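Amino acid adenylation domain-containing protein (Bacillus stratosphericus LAMA 585, PDB 6ULY) activates a keto acid as its acyl adenylate, as expected of the adenylation domain in a depsipeptide-building nonribosomal peptide synthetase module. Local coordinates at residues A[47-52]-A[81-86]; A[56-61]-A[157-162]; A[72-77]-A[96-101]; A[128-133]-A[150-155]. All coordinates share one frame; numbering follows the deposited sequence.

Overall arrangement
The four contacts illustrate how chemistry follows place in a layered alpha/beta fold. Contacts 1 and 3 are buried: contact 1 is apolar packing between helices 46-62 and 78-91, while contact 3 joins parallel strands 70-74 and 94-97 and buries the Gln74 amide among backbone carbonyls. Contacts 2 and 4 are only partly buried, and acidic side chains enter both; in contact 2 an aspartate meets an arginine, whereas in contact 4 carboxylates crowd one another. Contacts 1 and 2 share helix 46-62, with Val56 reaching Thr83. Contacts 3 and 4 belong to one sheet and meet where Asp129 approaches the backbone of Ser76 and Ser77. Ala84 touches both Phe75 and Val153, tying contact 1 to that sheet.

Contact 1. Residues A[47-52]-A[81-86]; sequences AQLQGD and MVTAFW. With SO4 (sulfate ion), chain F.
Leu49 carries CG anti to its backbone N (chi1 174°), and a chi2 of 58° then sets its two methyls toward the CD1 and NE1 side of Trp86, whose CG is anti to its own carbonyl carbon (chi1 -74°). Leu49 CD2 lies 3.6 Å from Trp86 CD1, and the other methyl, Leu49 CD1, packs 3.8 Å from Val82 CG1; the leucine crosses both partners at about a right angle. About a turn past Leu49, Asp52 meets Thr83: Thr83 CG2 lies 3.7 Å from Asp52 O and near Asp52 CB. No hydrogen bond spans the helices. The polar atoms of these side chains have partners outside the pair: Trp86 NE1 has His231, Thr83 OG1 has His79 O and Gln44, Asp52 OD2 has Gln44. The segment axes pass 9.0 Å apart. Leu49 and Val82 also touch Leu32 of strand 31-35, while Ala84 faces Phe75 beyond strand 70-74. Helix 78-91 is thus packed between two sheets, the layered alpha/beta arrangement of the large N-terminal part of ANL adenylating enzymes.

Contact 2. Residues A[56-61]-A[157-162]; sequences VLTGLR and LTLERD. With SO4 (sulfate ion), chain G; SO4 (sulfate ion), chain H.
Thr58 uses its hydroxyl to reach out of helix 46-62 and donate to Glu160 O, with Thr58 OG1 to Glu160 O unusually short at 2.5 Å; Thr58 OG1 also makes a weak bond to Glu54 O. One turn on, Arg61 and Asp162 form a salt bridge, with Arg61 NH1 2.9 Å from Asp162 OD1. The same nitrogen is bonded to the second oxygen, Arg61 NH1 to Asp162 OD2 at 3.1 Å; that acceptor lies in the guanidinium plane, but is approached from 52° above the plane of its own carboxylate. Neither charge depends on the other alone: Ala164 O also accepts from Arg61 NH1, and Ala164 N donates to Asp162 OD1. Leu57 CD1 lies over the rim of one guanidinium face. In the loop, Arg161 N donates to one sulfate and its guanidinium bonds weakly to this and a second, both probably from the crystallisation liquor, while Arg161 NH2 pairs with Glu54. Leu159 O is satisfied by Arg55. Leu159 CD1 comes 3.5 Å from Gly59 N, where a CB on residue 59 would be tight. Val56 meets Leu157. The loop between strands 150-152 and 173-178 lies along helix 46-62, and Val56 and Leu57 also pack on helix 78-91.

Contact 3. Residues A[72-77]-A[96-101]; sequences FFQFSS and TLVSAA. With SO4 (sulfate ion), chain D.
Gln74 NE2 is bound by two carbonyls, its own neighbour Phe73 O at 3.0 Å and, across the contact, Ser99 O at 3.1 Å from the same Gln74 NE2. The site closes a beta-alpha-beta crossover, in which strand 70-74, helix 78-91 and strand 94-97 follow one another and the two strands run parallel. Phe73 O is met on a lone pair in its carbonyl plane; for Ser99 O the amide stands well above the carbonyl plane. A bend at chi2 (-72°) brings Gln74 CD to 3.8 Å from Ala100 CA, and OE1 goes on to bond Tyr104 OH, which leaves the whole amide held at both ends. Only the pair Phe72 and Thr96 forms a regular bridge, followed by Phe73 N bonded to Thr96 O at 3.2 Å. Beyond it regular pairing lapses though the chains stay close: Phe73 O and Val98 O, two acceptors, face each other at 3.2 Å, and the glutamine amide links the backbones instead. Ser77 is the N-cap of helix 78-91, its OG bonded to Ala80 N and to a sulfate probably from the crystallisation liquor. Phe72 CE2 packs on Val98 CG1 at 3.6 Å, on the side where Leu114 of helix 109-120 lies. On the helix 78-91 side, Phe75 CE2 sits over the rim of one face of the Phe73 ring, and Phe73 and Leu97 run side by side, with Phe73 CD2 4.0 Å from Leu97 CD2.

Contact 4. Residues A[128-133]-A[150-155]; sequences TDDSLI and VAAVEP
Asp130 and Glu154 bring two carboxylates together tip to tip, their planes 22° apart, with Asp130 OD2 3.5 Å from Glu154 OE1. Above the Glu154 plane stands a backbone donor, Asp130 N, bonded to Glu154 OE1 at 3.3 Å and 41° out of that plane. The other glutamate oxygen, Glu154 OE2, faces Asp129 OD1 at 3.7 Å, and here the carboxylates are steeply inclined, 71° apart. Asp130 OD1 lies against the methyl of Ala152, and its partner OD2 against Glu154 CB and Pro155 CD. Behind this acidic cluster, strand 150-152, outermost of its sheet within the chain, joins in parallel: Thr128 N donates to Ala151 O at 3.2 Å, and Val153 N to Thr128 O at 3.1 Å. Thr128 O also receives a CA-H contact from Ala152. Ile133 of helix 130-137 slides past Val150, Ile133 CG1 to Val150 CG1 at 3.8 Å, while its CD1 reaches Ala152 N and CB. Thr128 CG2 presses tightly on Val150 CG1, at 3.4 Å. Asp129 OD2 is satisfied by the backbone N atoms of Ser76 and Ser77, whereas Asp129 OD1 is buried with no partner in the model. Mutual repulsion could raise a pKa, particularly of Glu154 or Asp129, but the backbone N-H groups, the helix start and solvent at Asp130 would offset it, so the charge state remains open.

Contact 1. Residues A[47-52]-A[81-86]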
loop_
_atom_site.group_PDB
_atom_site.type_symbol
_atom_site.label_atom_id
_atom_site.label_comp_id
_atom_site.label_asym_id
_atom_site.label_seq_id
_atom_site.Cartn_x
_atom_site.Cartn_y
_atom_site.Cartn_z
ATOM N N ALA A 47 -30.332 -13.899 27.817
ATOM C CA ALA A 47 -30.331 -15.253 28.361
ATOM C C ALA A 47 -30.388 -16.289 27.247
ATOM O O ALA A 47 -29.672 -17.295 27.289
ATOM C CB ALA A 47 -31.512 -15.433 29.321
ATOM N N GLN A 48 -31.235 -16.062 26.241
ATOM C CA GLN A 48 -31.276 -16.965 25.095
ATOM C C GLN A 48 -29.957 -16.941 24.332
ATOM O O GLN A 48 -29.458 -17.991 23.903
ATOM C CB GLN A 48 -32.438 -16.590 24.173
ATOM C CG GLN A 48 -33.821 -16.915 24.733
ATOM C CD GLN A 48 -34.934 -16.551 23.772
ATOM O OE1 GLN A 48 -35.347 -15.394 23.689
ATOM N NE2 GLN A 48 -35.422 -17.539 23.034
ATOM N N LEU A 49 -29.371 -15.754 24.158
ATOM C CA LEU A 49 -28.086 -15.663 23.470
ATOM C C LEU A 49 -27.038 -16.534 24.152
ATOM O O LEU A 49 -26.289 -17.256 23.482
ATOM C CB LEU A 49 -27.630 -14.205 23.411
ATOM C CG LEU A 49 -26.230 -13.930 22.855
ATOM C CD1 LEU A 49 -26.071 -14.471 21.436
ATOM C CD2 LEU A 49 -25.940 -12.438 22.894
ATOM N N GLN A 50 -26.985 -16.502 25.484
ATOM C CA GLN A 50 -25.994 -17.302 26.197
ATOM C C GLN A 50 -26.182 -18.786 25.906
ATOM O O GLN A 50 -25.218 -19.500 25.601
ATOM C CB GLN A 50 -26.084 -17.025 27.697
ATOM C CG GLN A 50 -24.933 -17.609 28.505
ATOM C CD GLN A 50 -25.040 -17.287 29.982
ATOM O OE1 GLN A 50 -26.133 -17.046 30.499
ATOM N NE2 GLN A 50 -23.903 -17.270 30.666
ATOM N N GLY A 51 -27.423 -19.271 26.000
ATOM C CA GLY A 51 -27.687 -20.664 25.683
ATOM C C GLY A 51 -27.442 -20.982 24.221
ATOM O O GLY A 51 -26.821 -21.997 23.890
ATOM N N ASP A 52 -27.933 -20.124 23.324
ATOM C CA ASP A 52 -27.638 -20.301 21.905
ATOM C C ASP A 52 -26.136 -20.350 21.658
ATOM O O ASP A 52 -25.651 -21.212 20.913
ATOM C CB ASP A 52 -28.281 -19.177 21.093
ATOM C CG ASP A 52 -29.790 -19.306 21.031
ATOM O OD1 ASP A 52 -30.276 -20.448 21.141
ATOM O OD2 ASP A 52 -30.484 -18.276 20.877
ATOM N N MET A 81 -24.498 -14.507 13.304
ATOM C CA MET A 81 -23.175 -13.939 13.560
ATOM C C MET A 81 -23.010 -13.558 15.025
ATOM O O MET A 81 -21.987 -13.872 15.647
ATOM C CB MET A 81 -22.937 -12.722 12.667
ATOM C CG MET A 81 -21.648 -11.965 12.993
ATOM S SD MET A 81 -21.008 -11.026 11.590
ATOM C CE MET A 81 -22.469 -10.142 11.056
ATOM N N VAL A 82 -23.997 -12.851 15.585
ATOM C CA VAL A 82 -23.983 -12.532 17.011
ATOM C C VAL A 82 -23.819 -13.803 17.834
ATOM O O VAL A 82 -23.025 -13.860 18.780
ATOM C CB VAL A 82 -25.268 -11.778 17.401
ATOM C CG1 VAL A 82 -25.416 -11.722 18.912
ATOM C CG2 VAL A 82 -25.270 -10.378 16.815
ATOM N N THR A 83 -24.580 -14.843 17.490
ATOM C CA THR A 83 -24.501 -16.094 18.235
ATOM C C THR A 83 -23.144 -16.754 18.051
ATOM O O THR A 83 -22.556 -17.265 19.012
ATOM C CB THR A 83 -25.618 -17.043 17.790
ATOM O OG1 THR A 83 -26.886 -16.420 18.009
ATOM C CG2 THR A 83 -25.567 -18.357 18.558
ATOM N N ALA A 84 -22.639 -16.763 16.816
ATOM C CA ALA A 84 -21.333 -17.352 16.551
ATOM C C ALA A 84 -20.229 -16.599 17.281
ATOM O O ALA A 84 -19.263 -17.205 17.758
ATOM C CB ALA A 84 -21.068 -17.365 15.046
ATOM N N PHE A 85 -20.351 -15.274 17.371
ATOM C CA PHE A 85 -19.343 -14.482 18.066
ATOM C C PHE A 85 -19.250 -14.878 19.532
ATOM O O PHE A 85 -18.151 -15.031 20.078
ATOM C CB PHE A 85 -19.675 -12.999 17.938
ATOM C CG PHE A 85 -18.785 -12.106 18.749
ATOM C CD1 PHE A 85 -17.580 -11.655 18.234
ATOM C CD2 PHE A 85 -19.155 -11.708 20.024
ATOM C CE1 PHE A 85 -16.760 -10.827 18.978
ATOM C CE2 PHE A 85 -18.338 -10.880 20.772
ATOM C CZ PHE A 85 -17.137 -10.441 20.247
ATOM N N TRP A 86 -20.395 -15.055 20.187
ATOM C CA TRP A 86 -20.379 -15.355 21.610
ATOM C C TRP A 86 -20.025 -16.808 21.882
ATOM O O TRP A 86 -19.382 -17.102 22.896
ATOM C CB TRP A 86 -21.721 -14.982 22.218
ATOM C CG TRP A 86 -21.867 -13.501 22.344
ATOM C CD1 TRP A 86 -22.628 -12.682 21.570
ATOM C CD2 TRP A 86 -21.207 -12.659 23.295
ATOM N NE1 TRP A 86 -22.496 -11.380 21.988
ATOM C CE2 TRP A 86 -21.628 -11.339 23.046
ATOM C CE3 TRP A 86 -20.309 -12.895 24.340
ATOM C CZ2 TRP A 86 -21.181 -10.260 23.801
ATOM C CZ3 TRP A 86 -19.869 -11.822 25.088
ATOM C CH2 TRP A 86 -20.305 -10.522 24.817
HETATM S S SO4 F . -35.632 -21.619 23.338
HETATM O O1 SO4 F . -35.268 -20.255 23.593
HETATM O O2 SO4 F . -34.676 -22.214 22.449
HETATM O O3 SO4 F . -35.654 -22.348 24.573
HETATM O O4 SO4 F . -36.933 -21.660 22.739
#

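Contact 2. Residues A[56-61]-A[157-162]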
loop_
_atom_site.group_PDB
_atom_site.type_symbol
_atom_site.label_atom_id
_atom_site.label_comp_id
_atom_site.label_asym_id
_atom_site.label_seq_id
_atom_site.Cartn_x
_atom_site.Cartn_y
_atom_site.Cartn_z
ATOM N N VAL A 56 -24.040 -23.457 19.937
ATOM C CA VAL A 56 -23.061 -23.335 18.859
ATOM C C VAL A 56 -21.689 -23.800 19.333
ATOM O O VAL A 56 -20.923 -24.402 18.568
ATOM C CB VAL A 56 -23.022 -21.890 18.330
ATOM C CG1 VAL A 56 -21.904 -21.729 17.306
ATOM C CG2 VAL A 56 -24.359 -21.518 17.720
ATOM N N LEU A 57 -21.359 -23.540 20.602
ATOM C CA LEU A 57 -20.063 -23.958 21.127
ATOM C C LEU A 57 -19.900 -25.471 21.061
ATOM O O LEU A 57 -18.790 -25.971 20.844
ATOM C CB LEU A 57 -19.894 -23.466 22.565
ATOM C CG LEU A 57 -18.640 -23.942 23.302
ATOM C CD1 LEU A 57 -17.369 -23.459 22.609
ATOM C CD2 LEU A 57 -18.672 -23.466 24.749
ATOM N N THR A 58 -20.988 -26.216 21.264
ATOM C CA THR A 58 -20.903 -27.670 21.170
ATOM C C THR A 58 -20.437 -28.098 19.787
ATOM O O THR A 58 -19.582 -28.982 19.653
ATOM C CB THR A 58 -22.258 -28.303 21.486
ATOM O OG1 THR A 58 -22.614 -28.035 22.847
ATOM C CG2 THR A 58 -22.207 -29.809 21.254
ATOM N N GLY A 59 -21.000 -27.489 18.745
ATOM C CA GLY A 59 -20.621 -27.861 17.393
ATOM C C GLY A 59 -19.200 -27.461 17.052
ATOM O O GLY A 59 -18.473 -28.219 16.405
ATOM N N LEU A 60 -18.782 -26.268 17.482
ATOM C CA LEU A 60 -17.421 -25.820 17.197
ATOM C C LEU A 60 -16.395 -26.749 17.832
ATOM O O LEU A 60 -15.403 -27.120 17.193
ATOM C CB LEU A 60 -17.225 -24.385 17.686
ATOM C CG LEU A 60 -18.103 -23.326 17.013
ATOM C CD1 LEU A 60 -17.829 -21.951 17.592
ATOM C CD2 LEU A 60 -17.896 -23.322 15.506
ATOM N N ARG A 61 -16.621 -27.147 19.088
ATOM C CA ARG A 61 -15.709 -28.091 19.725
ATOM C C ARG A 61 -15.785 -29.462 19.066
ATOM O O ARG A 61 -14.785 -30.188 19.035
ATOM C CB ARG A 61 -16.014 -28.184 21.220
ATOM C CG ARG A 61 -15.433 -27.025 22.016
ATOM C CD ARG A 61 -15.870 -27.028 23.467
ATOM N NE ARG A 61 -15.134 -26.033 24.242
ATOM C CZ ARG A 61 -15.528 -25.544 25.413
ATOM N NH1 ARG A 61 -16.666 -25.948 25.960
ATOM N NH2 ARG A 61 -14.785 -24.640 26.035
ATOM N N LEU A 157 -27.429 -24.622 16.262
ATOM C CA LEU A 157 -28.412 -24.134 17.221
ATOM C C LEU A 157 -29.316 -25.238 17.746
ATOM O O LEU A 157 -30.031 -25.014 18.729
ATOM C CB LEU A 157 -29.272 -23.034 16.592
ATOM C CG LEU A 157 -28.746 -21.599 16.671
ATOM C CD1 LEU A 157 -29.736 -20.641 16.031
ATOM C CD2 LEU A 157 -28.475 -21.186 18.113
ATOM N N THR A 158 -29.305 -26.416 17.124
ATOM C CA THR A 158 -30.135 -27.532 17.554
ATOM C C THR A 158 -29.365 -28.517 18.425
ATOM O O THR A 158 -29.804 -29.658 18.600
ATOM C CB THR A 158 -30.720 -28.253 16.339
ATOM O OG1 THR A 158 -29.723 -29.094 15.747
ATOM C CG2 THR A 158 -31.210 -27.252 15.300
ATOM N N LEU A 159 -28.233 -28.099 18.978
ATOM C CA LEU A 159 -27.391 -28.981 19.771
ATOM C C LEU A 159 -27.587 -28.722 21.259
ATOM O O LEU A 159 -28.199 -27.733 21.677
ATOM C CB LEU A 159 -25.921 -28.800 19.391
ATOM C CG LEU A 159 -25.549 -29.173 17.956
ATOM C CD1 LEU A 159 -24.060 -28.942 17.725
ATOM C CD2 LEU A 159 -25.936 -30.613 17.666
ATOM N N GLU A 160 -27.071 -29.650 22.062
ATOM C CA GLU A 160 -27.025 -29.466 23.503
ATOM C C GLU A 160 -26.103 -28.305 23.854
ATOM O O GLU A 160 -25.111 -28.041 23.168
ATOM C CB GLU A 160 -26.531 -30.740 24.188
ATOM C CG GLU A 160 -27.468 -31.291 25.246
ATOM C CD GLU A 160 -26.842 -32.413 26.053
ATOM O OE1 GLU A 160 -25.704 -32.237 26.538
ATOM O OE2 GLU A 160 -27.485 -33.475 26.199
ATOM N N ARG A 161 -26.436 -27.608 24.936
ATOM C CA ARG A 161 -25.601 -26.509 25.398
ATOM C C ARG A 161 -24.314 -27.048 26.010
ATOM O O ARG A 161 -24.341 -27.994 26.804
ATOM C CB ARG A 161 -26.352 -25.657 26.421
ATOM C CG ARG A 161 -27.513 -24.879 25.838
ATOM C CD ARG A 161 -28.219 -24.025 26.888
ATOM N NE ARG A 161 -28.863 -24.826 27.931
ATOM C CZ ARG A 161 -28.440 -24.933 29.191
ATOM N NH1 ARG A 161 -29.114 -25.691 30.044
ATOM N NH2 ARG A 161 -27.358 -24.288 29.612
ATOM N N ASP A 162 -23.187 -26.452 25.623
ATOM C CA ASP A 162 -21.893 -26.718 26.239
ATOM C C ASP A 162 -21.651 -25.618 27.266
ATOM O O ASP A 162 -21.372 -24.471 26.900
ATOM C CB ASP A 162 -20.781 -26.755 25.193
ATOM C CG ASP A 162 -19.485 -27.317 25.738
ATOM O OD1 ASP A 162 -19.198 -27.097 26.934
ATOM O OD2 ASP A 162 -18.752 -27.978 24.969
HETATM S S SO4 G . -29.985 -28.073 26.581
HETATM O O1 SO4 G . -28.693 -27.515 26.798
HETATM O O2 SO4 G . -30.073 -28.554 25.233
HETATM O O3 SO4 G . -30.140 -29.195 27.484
HETATM O O4 SO4 G . -30.993 -27.049 26.818
HETATM S S SO4 H . -27.165 -24.900 33.446
HETATM O O1 SO4 H . -26.682 -25.200 34.776
HETATM O O2 SO4 H . -26.390 -23.840 32.877
HETATM O O3 SO4 H . -27.045 -26.079 32.610
HETATM O O4 SO4 H . -28.522 -24.459 33.547
#

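Contact 3. Residues A[72-77]-A[96-101]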
loop_
_atom_site.group_PDB
_atom_site.type_symbol
_atom_site.label_atom_id
_atom_site.label_comp_id
_atom_site.label_asym_id
_atom_site.label_seq_id
_atom_site.Cartn_x
_atom_site.Cartn_y
_atom_site.Cartn_z
ATOM N N PHE A 72 -13.060 -17.915 11.081
ATOM C CA PHE A 72 -13.274 -16.964 9.997
ATOM C C PHE A 72 -14.773 -16.780 9.787
ATOM O O PHE A 72 -15.456 -17.693 9.313
ATOM C CB PHE A 72 -12.590 -17.463 8.727
ATOM C CG PHE A 72 -12.238 -16.376 7.758
ATOM C CD1 PHE A 72 -10.976 -15.811 7.770
ATOM C CD2 PHE A 72 -13.165 -15.921 6.831
ATOM C CE1 PHE A 72 -10.639 -14.813 6.880
ATOM C CE2 PHE A 72 -12.828 -14.918 5.933
ATOM C CZ PHE A 72 -11.564 -14.366 5.960
ATOM N N PHE A 73 -15.283 -15.598 10.130
ATOM C CA PHE A 73 -16.709 -15.322 10.022
ATOM C C PHE A 73 -17.069 -14.866 8.612
ATOM O O PHE A 73 -16.432 -13.965 8.057
ATOM C CB PHE A 73 -17.128 -14.252 11.031
ATOM C CG PHE A 73 -17.291 -14.763 12.440
ATOM C CD1 PHE A 73 -16.657 -15.924 12.856
ATOM C CD2 PHE A 73 -18.091 -14.083 13.343
ATOM C CE1 PHE A 73 -16.811 -16.386 14.144
ATOM C CE2 PHE A 73 -18.250 -14.542 14.633
ATOM C CZ PHE A 73 -17.614 -15.696 15.035
ATOM N N GLN A 74 -18.115 -15.479 8.048
ATOM C CA GLN A 74 -18.654 -15.121 6.729
ATOM C C GLN A 74 -20.173 -15.241 6.842
ATOM O O GLN A 74 -20.751 -16.283 6.523
ATOM C CB GLN A 74 -18.085 -16.013 5.633
ATOM C CG GLN A 74 -16.658 -15.669 5.239
ATOM C CD GLN A 74 -16.573 -14.374 4.460
ATOM O OE1 GLN A 74 -16.602 -14.379 3.230
ATOM N NE2 GLN A 74 -16.475 -13.256 5.172
ATOM N N PHE A 75 -20.811 -14.166 7.297
ATOM C CA PHE A 75 -22.218 -14.188 7.663
ATOM C C PHE A 75 -23.011 -13.167 6.865
ATOM O O PHE A 75 -22.511 -12.086 6.539
ATOM C CB PHE A 75 -22.407 -13.909 9.161
ATOM C CG PHE A 75 -21.980 -15.043 10.038
ATOM C CD1 PHE A 75 -22.780 -16.165 10.177
ATOM C CD2 PHE A 75 -20.777 -14.993 10.716
ATOM C CE1 PHE A 75 -22.387 -17.216 10.979
ATOM C CE2 PHE A 75 -20.377 -16.042 11.521
ATOM C CZ PHE A 75 -21.181 -17.153 11.654
ATOM N N SER A 76 -24.251 -13.541 6.545
ATOM C CA SER A 76 -25.276 -12.606 6.115
ATOM C C SER A 76 -26.338 -12.376 7.180
ATOM O O SER A 76 -27.044 -11.364 7.117
ATOM C CB SER A 76 -25.959 -13.112 4.836
ATOM O OG SER A 76 -26.573 -14.372 5.053
ATOM N N SER A 77 -26.454 -13.272 8.156
ATOM C CA SER A 77 -27.470 -13.181 9.195
ATOM C C SER A 77 -26.862 -12.592 10.462
ATOM O O SER A 77 -25.882 -13.127 10.990
ATOM C CB SER A 77 -28.067 -14.555 9.492
ATOM O OG SER A 77 -28.663 -14.564 10.778
ATOM N N THR A 96 -12.722 -13.821 13.503
ATOM C CA THR A 96 -12.164 -12.909 12.512
ATOM C C THR A 96 -13.336 -12.201 11.842
ATOM O O THR A 96 -14.008 -12.773 10.979
ATOM C CB THR A 96 -11.309 -13.661 11.503
ATOM O OG1 THR A 96 -10.338 -14.449 12.204
ATOM C CG2 THR A 96 -10.611 -12.688 10.573
ATOM N N LEU A 97 -13.578 -10.958 12.244
ATOM C CA LEU A 97 -14.714 -10.193 11.749
ATOM C C LEU A 97 -14.362 -9.605 10.389
ATOM O O LEU A 97 -13.513 -8.713 10.291
ATOM C CB LEU A 97 -15.086 -9.099 12.744
ATOM C CG LEU A 97 -15.235 -9.545 14.203
ATOM C CD1 LEU A 97 -15.757 -8.400 15.054
ATOM C CD2 LEU A 97 -16.146 -10.752 14.311
ATOM N N VAL A 98 -15.006 -10.110 9.338
ATOM C CA VAL A 98 -14.842 -9.577 7.989
ATOM C C VAL A 98 -16.127 -9.827 7.216
ATOM O O VAL A 98 -16.714 -10.912 7.288
ATOM C CB VAL A 98 -13.621 -10.199 7.273
ATOM C CG1 VAL A 98 -13.742 -11.709 7.210
ATOM C CG2 VAL A 98 -13.462 -9.605 5.874
ATOM N N SER A 99 -16.565 -8.812 6.479
ATOM C CA SER A 99 -17.804 -8.926 5.725
ATOM C C SER A 99 -17.689 -10.024 4.678
ATOM O O SER A 99 -16.600 -10.344 4.194
ATOM C CB SER A 99 -18.142 -7.600 5.044
ATOM O OG SER A 99 -17.096 -7.207 4.174
ATOM N N ALA A 100 -18.833 -10.608 4.335
ATOM C CA ALA A 100 -18.884 -11.569 3.248
ATOM C C ALA A 100 -18.632 -10.864 1.920
ATOM O O ALA A 100 -18.865 -9.662 1.769
ATOM C CB ALA A 100 -20.239 -12.275 3.222
ATOM N N ALA A 101 -18.145 -11.629 0.948
ATOM C CA ALA A 101 -17.879 -11.066 -0.363
ATOM C C ALA A 101 -19.191 -10.763 -1.087
ATOM O O ALA A 101 -20.205 -11.428 -0.858
ATOM C CB ALA A 101 -17.039 -12.027 -1.198
HETATM S S SO4 D . -31.063 -11.979 10.762
HETATM O O1 SO4 D . -30.704 -13.248 10.178
HETATM O O2 SO4 D . -30.315 -10.908 10.157
HETATM O O3 SO4 D . -30.776 -12.014 12.168
HETATM O O4 SO4 D . -32.454 -11.722 10.585
#

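Contact 4. Residues A[128-133]-A[150-155]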
loop_
_atom_site.group_PDB
_atom_site.type_symbol
_atom_site.label_atom_id
_atom_site.label_comp_id
_atom_site.label_asym_id
_atom_site.label_seq_id
_atom_site.Cartn_x
_atom_site.Cartn_y
_atom_site.Cartn_z
ATOM N N THR A 128 -20.328 -19.641 8.790
ATOM C CA THR A 128 -21.191 -18.876 7.902
ATOM C C THR A 128 -22.644 -19.276 8.135
ATOM O O THR A 128 -22.970 -19.972 9.102
ATOM C CB THR A 128 -20.774 -19.088 6.439
ATOM O OG1 THR A 128 -21.769 -18.536 5.568
ATOM C CG2 THR A 128 -20.606 -20.571 6.140
ATOM N N ASP A 129 -23.513 -18.817 7.238
ATOM C CA ASP A 129 -24.943 -19.076 7.251
ATOM C C ASP A 129 -25.307 -20.216 6.310
ATOM O O ASP A 129 -24.552 -20.575 5.404
ATOM C CB ASP A 129 -25.716 -17.833 6.813
ATOM C CG ASP A 129 -25.600 -16.715 7.792
ATOM O OD1 ASP A 129 -25.580 -17.006 9.003
ATOM O OD2 ASP A 129 -25.529 -15.549 7.353
ATOM N N ASP A 130 -26.510 -20.755 6.509
ATOM C CA ASP A 130 -27.054 -21.684 5.527
ATOM C C ASP A 130 -27.263 -20.994 4.184
ATOM O O ASP A 130 -27.074 -21.612 3.130
ATOM C CB ASP A 130 -28.368 -22.281 6.036
ATOM C CG ASP A 130 -28.157 -23.372 7.076
ATOM O OD1 ASP A 130 -27.254 -24.215 6.891
ATOM O OD2 ASP A 130 -28.903 -23.393 8.077
ATOM N N SER A 131 -27.632 -19.711 4.202
ATOM C CA SER A 131 -27.833 -18.957 2.971
ATOM C C SER A 131 -26.532 -18.663 2.228
ATOM O O SER A 131 -26.589 -18.264 1.060
ATOM C CB SER A 131 -28.556 -17.642 3.280
ATOM O OG SER A 131 -27.703 -16.738 3.960
ATOM N N LEU A 132 -25.371 -18.850 2.865
ATOM C CA LEU A 132 -24.085 -18.581 2.236
ATOM C C LEU A 132 -23.182 -19.797 2.101
ATOM O O LEU A 132 -22.211 -19.732 1.338
ATOM C CB LEU A 132 -23.304 -17.518 3.025
ATOM C CG LEU A 132 -23.685 -16.049 2.861
ATOM C CD1 LEU A 132 -22.801 -15.200 3.763
ATOM C CD2 LEU A 132 -23.555 -15.600 1.414
ATOM N N ILE A 133 -23.453 -20.888 2.817
ATOM C CA ILE A 133 -22.474 -21.970 2.883
ATOM C C ILE A 133 -22.193 -22.539 1.501
ATOM O O ILE A 133 -21.060 -22.938 1.205
ATOM C CB ILE A 133 -22.945 -23.066 3.861
ATOM C CG1 ILE A 133 -21.841 -24.112 4.042
ATOM C CG2 ILE A 133 -24.226 -23.714 3.361
ATOM C CD1 ILE A 133 -22.094 -25.087 5.168
ATOM N N VAL A 150 -15.715 -25.465 5.993
ATOM C CA VAL A 150 -16.858 -24.586 6.199
ATOM C C VAL A 150 -17.883 -25.297 7.073
ATOM O O VAL A 150 -17.979 -26.529 7.077
ATOM C CB VAL A 150 -17.496 -24.158 4.858
ATOM C CG1 VAL A 150 -18.418 -22.963 5.063
ATOM C CG2 VAL A 150 -16.416 -23.848 3.828
ATOM N N ALA A 151 -18.654 -24.507 7.817
ATOM C CA ALA A 151 -19.699 -25.042 8.674
ATOM C C ALA A 151 -20.718 -23.945 8.933
ATOM O O ALA A 151 -20.348 -22.794 9.172
ATOM C CB ALA A 151 -19.126 -25.569 9.995
ATOM N N ALA A 152 -21.997 -24.307 8.872
ATOM C CA ALA A 152 -23.076 -23.364 9.110
ATOM C C ALA A 152 -23.427 -23.325 10.591
ATOM O O ALA A 152 -23.248 -24.304 11.320
ATOM C CB ALA A 152 -24.313 -23.736 8.292
ATOM N N VAL A 153 -23.946 -22.176 11.024
ATOM C CA VAL A 153 -24.262 -21.963 12.432
ATOM C C VAL A 153 -25.645 -22.501 12.788
ATOM O O VAL A 153 -25.816 -23.126 13.838
ATOM C CB VAL A 153 -24.136 -20.464 12.761
ATOM C CG1 VAL A 153 -24.855 -20.134 14.058
ATOM C CG2 VAL A 153 -22.671 -20.064 12.846
ATOM N N GLU A 154 -26.652 -22.257 11.947
ATOM C CA GLU A 154 -28.013 -22.698 12.258
ATOM C C GLU A 154 -28.083 -24.171 12.642
ATOM O O GLU A 154 -28.691 -24.486 13.676
ATOM C CB GLU A 154 -28.941 -22.402 11.072
ATOM C CG GLU A 154 -29.201 -20.920 10.829
ATOM C CD GLU A 154 -28.182 -20.286 9.889
ATOM O OE1 GLU A 154 -27.091 -20.864 9.715
ATOM O OE2 GLU A 154 -28.481 -19.215 9.318
ATOM N N PRO A 155 -27.490 -25.102 11.897
ATOM C CA PRO A 155 -27.467 -26.500 12.358
ATOM C C PRO A 155 -26.966 -26.670 13.785
ATOM O O PRO A 155 -27.430 -27.574 14.493
ATOM C CB PRO A 155 -26.526 -27.178 11.355
ATOM C CG PRO A 155 -26.592 -26.333 10.132
ATOM C CD PRO A 155 -26.780 -24.928 10.617
#